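Local coordinates for protein Chymotrypsin/elastase isoinhibitor 1 (Ascaris suum, PDB 1EAI) that inhibits chymotrypsin- and elastase-like serine proteinases, defending the parasite against its host's proteinases, at residues R47-N50 / C54-A57. Numbering follows the deposited sequence.
Sequences RRTN and CIPA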
ATOM      1  N   ARG C  47      -2.148  -6.811  21.524  1.00 26.37           N
ATOM      2  CA  ARG C  47      -0.828  -6.541  20.872  1.00 27.89           C
ATOM      3  C   ARG C  47      -0.496  -7.666  19.861  1.00 26.45           C
ATOM      4  O   ARG C  47      -1.081  -8.759  19.945  1.00 23.31           O
ATOM      5  CB  ARG C  47       0.372  -6.607  21.843  1.00 28.60           C
ATOM      6  CG  ARG C  47       0.516  -5.586  22.951  1.00 27.47           C
ATOM      7  CD  ARG C  47       0.990  -4.222  22.460  1.00 29.22           C
ATOM      8  NE  ARG C  47      -0.043  -3.485  23.062  1.00 34.32           N
ATOM      9  CZ  ARG C  47      -0.001  -2.601  23.982  1.00 38.02           C
ATOM     10  NH1 ARG C  47       1.148  -2.135  24.378  1.00 41.96           N
ATOM     11  NH2 ARG C  47      -1.177  -2.182  24.446  1.00 37.33           N
ATOM     12  N   ARG C  48       0.428  -7.420  18.926  1.00 27.55           N
ATOM     13  CA  ARG C  48       0.875  -8.444  17.933  1.00 28.09           C
ATOM     14  C   ARG C  48       2.164  -9.200  18.358  1.00 31.54           C
ATOM     15  O   ARG C  48       3.102  -8.566  18.888  1.00 33.33           O
ATOM     16  CB  ARG C  48       1.223  -7.811  16.571  1.00 23.77           C
ATOM     17  CG  ARG C  48       0.037  -7.419  15.687  1.00 23.15           C
ATOM     18  CD  ARG C  48      -0.717  -8.530  14.944  1.00 25.26           C
ATOM     19  NE  ARG C  48      -1.879  -8.015  14.202  1.00 26.77           N
ATOM     20  CZ  ARG C  48      -2.888  -8.775  13.768  1.00 27.23           C
ATOM     21  NH1 ARG C  48      -2.886 -10.101  14.004  1.00 24.93           N
ATOM     22  NH2 ARG C  48      -3.902  -8.215  13.073  1.00 25.85           N
ATOM     23  N   THR C  49       2.220 -10.532  18.103  1.00 31.83           N
ATOM     24  CA  THR C  49       3.414 -11.348  18.309  1.00 31.73           C
ATOM     25  C   THR C  49       4.372 -11.220  17.115  1.00 37.25           C
ATOM     26  O   THR C  49       4.048 -10.605  16.109  1.00 35.66           O
ATOM     27  CB  THR C  49       3.113 -12.826  18.590  1.00 29.13           C
ATOM     28  OG1 THR C  49       2.659 -13.562  17.447  1.00 31.29           O
ATOM     29  CG2 THR C  49       2.011 -12.866  19.626  1.00 28.93           C
ATOM     30  N   ASN C  50       5.531 -11.888  17.177  1.00 41.79           N
ATOM     31  CA  ASN C  50       6.519 -11.835  16.092  1.00 44.67           C
ATOM     32  C   ASN C  50       6.176 -12.550  14.807  1.00 41.56           C
ATOM     33  O   ASN C  50       6.712 -12.249  13.781  1.00 42.43           O
ATOM     34  CB  ASN C  50       7.943 -12.173  16.578  1.00 50.27           C
ATOM     35  CG  ASN C  50       8.445 -11.090  17.550  1.00 56.73           C
ATOM     36  OD1 ASN C  50       8.415  -9.869  17.252  1.00 57.04           O
ATOM     37  ND2 ASN C  50       8.841 -11.516  18.762  1.00 59.08           N
ATOM     38  N   CYS C  54      -2.673 -12.035  17.389  1.00 24.83           N
ATOM     39  CA  CYS C  54      -3.259 -11.025  18.282  1.00 27.18           C
ATOM     40  C   CYS C  54      -3.530 -11.605  19.682  1.00 27.80           C
ATOM     41  O   CYS C  54      -4.347 -12.522  19.842  1.00 27.73           O
ATOM     42  CB  CYS C  54      -4.565 -10.383  17.648  1.00 23.71           C
ATOM     43  SG  CYS C  54      -5.247  -8.823  18.335  1.00 26.65           S
ATOM     44  N   ILE C  55      -2.962 -10.948  20.723  1.00 27.18           N
ATOM     45  CA  ILE C  55      -3.146 -11.390  22.102  1.00 26.06           C
ATOM     46  C   ILE C  55      -3.256 -10.216  23.052  1.00 27.66           C
ATOM     47  O   ILE C  55      -2.737  -9.141  22.772  1.00 29.08           O
ATOM     48  CB  ILE C  55      -1.847 -12.108  22.544  1.00 24.20           C
ATOM     49  CG1 ILE C  55      -0.676 -11.090  22.424  1.00 21.21           C
ATOM     50  CG2 ILE C  55      -1.485 -13.359  21.712  1.00 20.53           C
ATOM     51  CD1 ILE C  55       0.486 -11.643  23.267  1.00 19.80           C
ATOM     52  N   PRO C  56      -3.809 -10.472  24.243  1.00 30.65           N
ATOM     53  CA  PRO C  56      -3.899  -9.433  25.270  1.00 28.31           C
ATOM     54  C   PRO C  56      -2.536  -9.005  25.743  1.00 27.94           C
ATOM     55  O   PRO C  56      -1.646  -9.850  25.869  1.00 27.46           O
ATOM     56  CB  PRO C  56      -4.618 -10.041  26.447  1.00 24.54           C
ATOM     57  CG  PRO C  56      -5.277 -11.309  25.931  1.00 26.20           C
ATOM     58  CD  PRO C  56      -4.498 -11.727  24.686  1.00 27.79           C
ATOM     59  N   ALA C  57      -2.388  -7.694  26.000  1.00 23.74           N
ATOM     60  CA  ALA C  57      -1.117  -7.158  26.454  1.00 30.20           C
ATOM     61  C   ALA C  57      -0.503  -7.858  27.708  1.00 35.87           C
ATOM     62  O   ALA C  57       0.737  -7.940  27.878  1.00 34.45           O
ATOM     63  CB  ALA C  57      -1.229  -5.648  26.663  1.00 29.99           C
TER
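Arg47 and Ile55 face each other as a hydrogen-bonded antiparallel pair and trade two backbone bonds. Arg47 N donates to Ile55 O at 2.7 Å, and Ile55 N returns the bond to Arg47 O at 3.0 Å, with an angle of 169° at the hydrogen. Arg47 O also receives a CA-H...O contact from Cys54 CA. Next along, Arg48 and Cys54 make a non-hydrogen-bonded pair.

The nonpolar packing lies on the face that carries Arg47 and Ile55. Ile55 holds CG1 between its backbone N and carbonyl carbon (chi1 60°), which lays this branch against the opposite strand, with CG1 3.4 Å from Arg47 O. Its CG2 and CD1 both meet the methyl CG2 of Thr49, the former at 4.1 Å, and the two side chains cross at about a right angle. Threonine suits this place because its methyl turns to the isoleucine while OG1 accepts a hydrogen bond from Lys53 N in the turn. Arg47 bends at chi2 and chi3 over the small Ala57: CG lies 4.1 Å from Ala57 CB, and that methyl sits over one face of the guanidinium, displaced toward its rim.

Strands 46-48 and 54-56 form the beta hairpin near the C-terminal end of this cysteine-rich TIL domain, away from the reactive bond between Leu31 and Met32. With no helix and only short strands, the small domain is held together largely by its five disulfides, and the one from Cys54 SG to Cys40, the residue just after strand 37-39, ties the hairpin to the rest of the domain.

Charged contacts gather on the other face. Arg48 passes its guanidinium over Cys54, with NH1 4.0 Å from Cys54 CB, while NH2 forms salt bridges to Glu9 and Glu18; arginine has both the reach and the positive charge this requires.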